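Local coordinates for malic enzyme (Entamoeba histolytica, PDB 3NV9), which probably catalyses the oxidative decarboxylation of malate to pyruvate with a nicotinamide adenine dinucleotide cofactor, and activates the drug metronidazole, at residues Val190-Gln195 / Ala227-Thr232; Gln196-Val201 / Thr232-Leu237. All coordinates share one frame; numbering follows the deposited sequence.

Contact 1. Residues Val190-Gln195 / Ala227-Thr232; sequences VWHDDQ and AGSSNT. With SO4 (sulfate ion), chain G.
Gln195 and Ser230 bring their CA atoms to 4.9 Å where the start of helix 193-213 meets the first turn of helix 229-240. The hydroxyl of Ser230, with OG anti to its own carbonyl carbon (chi1 -63°), donates to Asp194 O at 2.7 Å; the approach is bent, with a C=O...OG angle of 133°, and OG lies 19° off the carbonyl plane. The CA-H of Ser230 adds a contact to the same oxygen. A water donates to both Ser230 OG and Asp194 OD1, the latter at 2.6 Å, tying the carboxylate to the hydroxyl, while Asp194 OD2 accepts from Asp169 N. Residues 227-232 carry the second half of the glycine-rich turn that follows strand 222-225 of the Rossmann fold, with Gly228 as N-cap, and the first turn of helix 229-240. There Ala227 N makes weak hydrogen bonds to a sulfate ion, which probably came from the crystallisation liquor. Next to the polar link, Ser229 lies alongside Gln195, its CB 3.9 Å from Gln195 CG. Ser229 OG is turned to the tip of the His192 imidazole, 3.9 Å from NE2 and oblique to the ring.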
loop_
_atom_site.group_PDB
_atom_site.type_symbol
_atom_site.label_atom_id
_atom_site.label_comp_id
_atom_site.label_asym_id
_atom_site.label_seq_id
_atom_site.Cartn_x
_atom_site.Cartn_y
_atom_site.Cartn_z
ATOM N N VAL A 190 15.549 -5.123 5.683
ATOM C CA VAL A 190 14.602 -5.071 6.779
ATOM C C VAL A 190 15.266 -4.467 8.003
ATOM O O VAL A 190 16.370 -4.868 8.388
ATOM C CB VAL A 190 14.064 -6.505 7.141
ATOM C CG1 VAL A 190 13.055 -6.467 8.329
ATOM C CG2 VAL A 190 13.422 -7.078 5.936
ATOM N N TRP A 191 14.600 -3.508 8.618
ATOM C CA TRP A 191 15.165 -2.852 9.782
ATOM C C TRP A 191 13.993 -2.498 10.682
ATOM O O TRP A 191 12.853 -2.632 10.278
ATOM C CB TRP A 191 16.019 -1.640 9.360
ATOM C CG TRP A 191 15.285 -0.360 9.203
ATOM C CD1 TRP A 191 14.082 -0.179 8.588
ATOM C CD2 TRP A 191 15.715 0.953 9.648
ATOM N NE1 TRP A 191 13.731 1.165 8.629
ATOM C CE2 TRP A 191 14.707 1.866 9.294
ATOM C CE3 TRP A 191 16.849 1.436 10.329
ATOM C CZ2 TRP A 191 14.804 3.240 9.586
ATOM C CZ3 TRP A 191 16.951 2.806 10.609
ATOM C CH2 TRP A 191 15.937 3.678 10.242
ATOM N N HIS A 192 14.278 -2.061 11.893
ATOM C CA HIS A 192 13.255 -1.751 12.861
ATOM C C HIS A 192 13.512 -0.268 13.277
ATOM O O HIS A 192 14.523 0.065 13.881
ATOM C CB HIS A 192 13.287 -2.821 13.991
ATOM C CG HIS A 192 12.378 -2.547 15.163
ATOM N ND1 HIS A 192 11.275 -1.728 15.099
ATOM C CD2 HIS A 192 12.388 -3.039 16.419
ATOM C CE1 HIS A 192 10.674 -1.681 16.280
ATOM N NE2 HIS A 192 11.332 -2.474 17.099
ATOM N N ASP A 193 12.618 0.627 12.840
ATOM C CA ASP A 193 12.798 2.065 12.973
ATOM C C ASP A 193 13.068 2.408 14.434
ATOM O O ASP A 193 13.979 3.166 14.721
ATOM C CB ASP A 193 11.527 2.768 12.471
ATOM C CG ASP A 193 11.685 4.286 12.260
ATOM O OD1 ASP A 193 12.828 4.799 12.276
ATOM O OD2 ASP A 193 10.628 4.961 12.119
ATOM N N ASP A 194 12.296 1.837 15.361
ATOM C CA ASP A 194 12.553 2.076 16.804
ATOM C C ASP A 194 13.936 1.639 17.304
ATOM O O ASP A 194 14.360 2.092 18.356
ATOM C CB ASP A 194 11.514 1.373 17.646
ATOM C CG ASP A 194 10.165 1.804 17.301
ATOM O OD1 ASP A 194 9.726 2.853 17.829
ATOM O OD2 ASP A 194 9.546 1.099 16.485
ATOM N N GLN A 195 14.611 0.764 16.564
ATOM C CA GLN A 195 15.964 0.355 16.935
ATOM C C GLN A 195 16.969 1.327 16.302
ATOM O O GLN A 195 17.224 2.347 16.895
ATOM C CB GLN A 195 16.237 -1.113 16.597
ATOM C CG GLN A 195 15.656 -2.114 17.634
ATOM C CD GLN A 195 15.791 -3.543 17.167
ATOM O OE1 GLN A 195 16.885 -4.066 17.001
ATOM N NE2 GLN A 195 14.676 -4.156 16.863
ATOM N N ALA A 227 15.474 -0.089 29.356
ATOM C CA ALA A 227 16.194 -1.039 28.536
ATOM C C ALA A 227 15.358 -1.540 27.372
ATOM O O ALA A 227 15.582 -2.652 26.873
ATOM C CB ALA A 227 16.631 -2.207 29.349
ATOM N N GLY A 228 14.430 -0.713 26.904
ATOM C CA GLY A 228 13.650 -1.074 25.724
ATOM C C GLY A 228 14.484 -1.136 24.460
ATOM O O GLY A 228 15.708 -0.944 24.497
ATOM N N SER A 229 13.829 -1.394 23.335
ATOM C CA SER A 229 14.551 -1.649 22.082
ATOM C C SER A 229 15.192 -0.381 21.561
ATOM O O SER A 229 16.281 -0.443 21.020
ATOM C CB SER A 229 13.666 -2.269 21.029
ATOM O OG SER A 229 12.754 -1.301 20.532
ATOM N N SER A 230 14.532 0.763 21.753
ATOM C CA SER A 230 15.156 2.083 21.407
ATOM C C SER A 230 16.402 2.406 22.228
ATOM O O SER A 230 17.451 2.662 21.668
ATOM C CB SER A 230 14.173 3.245 21.505
ATOM O OG SER A 230 13.130 3.042 20.562
ATOM N N ASN A 231 16.261 2.411 23.544
ATOM C CA ASN A 231 17.357 2.759 24.421
ATOM C C ASN A 231 18.606 1.881 24.265
ATOM O O ASN A 231 19.755 2.384 24.279
ATOM C CB ASN A 231 16.886 2.808 25.865
ATOM C CG ASN A 231 16.958 4.200 26.439
ATOM O OD1 ASN A 231 17.059 5.177 25.700
ATOM N ND2 ASN A 231 16.956 4.302 27.765
ATOM N N THR A 232 18.354 0.587 24.129
ATOM C CA THR A 232 19.348 -0.444 23.890
ATOM C C THR A 232 20.167 -0.094 22.646
ATOM O O THR A 232 21.409 -0.178 22.657
ATOM C CB THR A 232 18.614 -1.829 23.711
ATOM O OG1 THR A 232 18.472 -2.469 24.972
ATOM C CG2 THR A 232 19.331 -2.769 22.829
HETATM S S SO4 G . 12.678 -1.885 30.799
HETATM O O1 SO4 G . 13.082 -0.679 31.551
HETATM O O2 SO4 G . 13.791 -2.677 30.269
HETATM O O3 SO4 G . 11.872 -2.814 31.635
HETATM O O4 SO4 G . 11.980 -1.389 29.623
HETATM O O HOH W 1 11.303 4.597 18.894
HETATM O O HOH W 2 10.085 3.083 21.275
#

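Contact 2. Residues Gln196-Val201 / Thr232-Leu237; sequences QGTASV and TTCLRL
Ala199 and Cys234 mark the closest backbone approach, with their CA atoms 4.1 Å apart, where the axes of segments 196-201 and 232-237 cross at -51° and come within 8.0 Å. The tight part is built round one methyl group. Ala199 CB presses onto the backbone of the facing helix, 3.4 Å from Thr233 O, and also lies near Cys234 N. Leu237 reaches in from the next turn and sets its CD1 3.5 Å from Ala199 CB. From the flank, Cys234 SG, held anti to its carbonyl carbon (chi1 -72°), lies 3.5 Å from Ala199 CA and also touches Thr198 CG2. The CG2 methyl of Thr233, anti to the backbone N, packs beside the start of segment 196-201, 3.7 Å from Gln196 N, while OG1 is bonded to Ser229 O within its own helix. Helix 229-240 links strand 222-225 to strand 248-252 in a beta-alpha-beta crossover of the Rossmann sheet. Leu235, whose side chain starts out away from residues 196-201, packs on Ile248 and Met250, whereas those of Thr233 and Leu237 start out toward them. Packing is looser beside Gln196, where the partly exposed Arg236 brings its guanidinium edge, through NH2, to 4.2 Å from Gln196 CG. The polar ends of both are engaged beyond the pair: Arg236 NE forms a salt bridge with Asp380, and Gln196 NE2 donates to Ile378 O and to Asp380 OD1. Ser200 takes a small share through its backbone N, which lies near Leu237 CD1, while its OG is bonded to Ala383 O of helix 380-396.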
loop_
_atom_site.group_PDB
_atom_site.type_symbol
_atom_site.label_atom_id
_atom_site.label_comp_id
_atom_site.label_asym_id
_atom_site.label_seq_id
_atom_site.Cartn_x
_atom_site.Cartn_y
_atom_site.Cartn_z
ATOM N N GLN A 196 17.489 1.061 15.104
ATOM C CA GLN A 196 18.532 1.956 14.554
ATOM C C GLN A 196 18.025 3.417 14.193
ATOM O O GLN A 196 18.743 4.401 14.320
ATOM C CB GLN A 196 19.178 1.313 13.324
ATOM C CG GLN A 196 19.835 -0.043 13.533
ATOM C CD GLN A 196 20.037 -0.760 12.204
ATOM O OE1 GLN A 196 19.080 -0.912 11.434
ATOM N NE2 GLN A 196 21.295 -1.179 11.913
ATOM N N GLY A 197 16.765 3.522 13.775
ATOM C CA GLY A 197 16.171 4.808 13.455
ATOM C C GLY A 197 16.245 5.782 14.599
ATOM O O GLY A 197 16.844 6.857 14.459
ATOM N N THR A 198 15.654 5.405 15.731
ATOM C CA THR A 198 15.717 6.205 16.964
ATOM C C THR A 198 17.140 6.453 17.444
ATOM O O THR A 198 17.461 7.510 17.892
ATOM C CB THR A 198 14.893 5.532 18.102
ATOM O OG1 THR A 198 13.516 5.464 17.709
ATOM C CG2 THR A 198 15.031 6.303 19.453
ATOM N N ALA A 199 17.981 5.438 17.432
ATOM C CA ALA A 199 19.350 5.571 17.876
ATOM C C ALA A 199 20.089 6.466 16.893
ATOM O O ALA A 199 20.865 7.293 17.310
ATOM C CB ALA A 199 19.998 4.229 17.969
ATOM N N SER A 200 19.809 6.374 15.601
ATOM C CA SER A 200 20.425 7.371 14.671
ATOM C C SER A 200 20.249 8.856 15.091
ATOM O O SER A 200 21.217 9.597 15.205
ATOM C CB SER A 200 19.927 7.160 13.245
ATOM O OG SER A 200 20.649 7.954 12.357
ATOM N N VAL A 201 19.019 9.295 15.315
ATOM C CA VAL A 201 18.791 10.722 15.638
ATOM C C VAL A 201 19.206 11.018 17.065
ATOM O O VAL A 201 19.558 12.167 17.391
ATOM C CB VAL A 201 17.310 11.125 15.466
ATOM C CG1 VAL A 201 16.921 10.963 14.000
ATOM C CG2 VAL A 201 16.382 10.219 16.326
ATOM N N THR A 232 18.354 0.587 24.129
ATOM C CA THR A 232 19.348 -0.444 23.890
ATOM C C THR A 232 20.167 -0.094 22.646
ATOM O O THR A 232 21.409 -0.178 22.657
ATOM C CB THR A 232 18.614 -1.829 23.711
ATOM O OG1 THR A 232 18.472 -2.469 24.972
ATOM C CG2 THR A 232 19.331 -2.769 22.829
ATOM N N THR A 233 19.478 0.285 21.567
ATOM C CA THR A 233 20.143 0.584 20.304
ATOM C C THR A 233 20.850 1.925 20.390
ATOM O O THR A 233 21.904 2.081 19.782
ATOM C CB THR A 233 19.194 0.532 19.120
ATOM O OG1 THR A 233 18.344 -0.619 19.244
ATOM C CG2 THR A 233 19.966 0.465 17.802
ATOM N N CYS A 234 20.279 2.848 21.178
ATOM C CA CYS A 234 20.870 4.177 21.424
ATOM C C CYS A 234 22.217 4.024 22.092
ATOM O O CYS A 234 23.179 4.645 21.673
ATOM C CB CYS A 234 19.980 5.083 22.254
ATOM S SG CYS A 234 18.546 5.681 21.332
ATOM N N LEU A 235 22.274 3.170 23.111
ATOM C CA LEU A 235 23.496 2.869 23.832
ATOM C C LEU A 235 24.514 2.257 22.898
ATOM O O LEU A 235 25.651 2.706 22.857
ATOM C CB LEU A 235 23.204 1.915 24.998
ATOM C CG LEU A 235 24.303 1.721 26.039
ATOM C CD1 LEU A 235 23.608 1.337 27.338
ATOM C CD2 LEU A 235 25.271 0.609 25.537
ATOM N N ARG A 236 24.108 1.258 22.131
ATOM C CA ARG A 236 25.020 0.609 21.229
ATOM C C ARG A 236 25.614 1.540 20.155
ATOM O O ARG A 236 26.836 1.450 19.841
ATOM C CB ARG A 236 24.352 -0.560 20.552
ATOM C CG ARG A 236 25.313 -1.241 19.559
ATOM C CD ARG A 236 24.710 -2.448 18.905
ATOM N NE ARG A 236 23.810 -2.137 17.796
ATOM C CZ ARG A 236 22.507 -2.415 17.749
ATOM N NH1 ARG A 236 21.885 -2.956 18.795
ATOM N NH2 ARG A 236 21.806 -2.133 16.653
ATOM N N LEU A 237 24.794 2.408 19.556
ATOM C CA LEU A 237 25.377 3.291 18.541
ATOM C C LEU A 237 26.297 4.277 19.192
ATOM O O LEU A 237 27.314 4.613 18.601
ATOM C CB LEU A 237 24.343 4.041 17.669
ATOM C CG LEU A 237 23.535 3.131 16.749
ATOM C CD1 LEU A 237 22.701 3.951 15.728
ATOM C CD2 LEU A 237 24.392 2.076 16.094
#

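Contact 2 continues, about one turn on, the helix pair 193-213 and 229-240 that begins in contact 1; their centres are 7 Å apart and they share Thr232. The polar, hydrated junction of contact 1 gives way to the apolar core of contact 2. Asp193 O and Thr198 N, 3.0 Å apart in a probable hydrogen bond, join the two along the first helix, and Gln195 CB packs 3.4 Å from Thr233 OG1 between them. Trp191 CZ3 also rests against Gly197 N, at 3.3 Å. Glycerol about 3 Å from the Ser229 side chain and about 5 Å from that of Thr198, and a different sulfate ion about 5 Å from the Gln196 side chain, may mark a pocket along this pair.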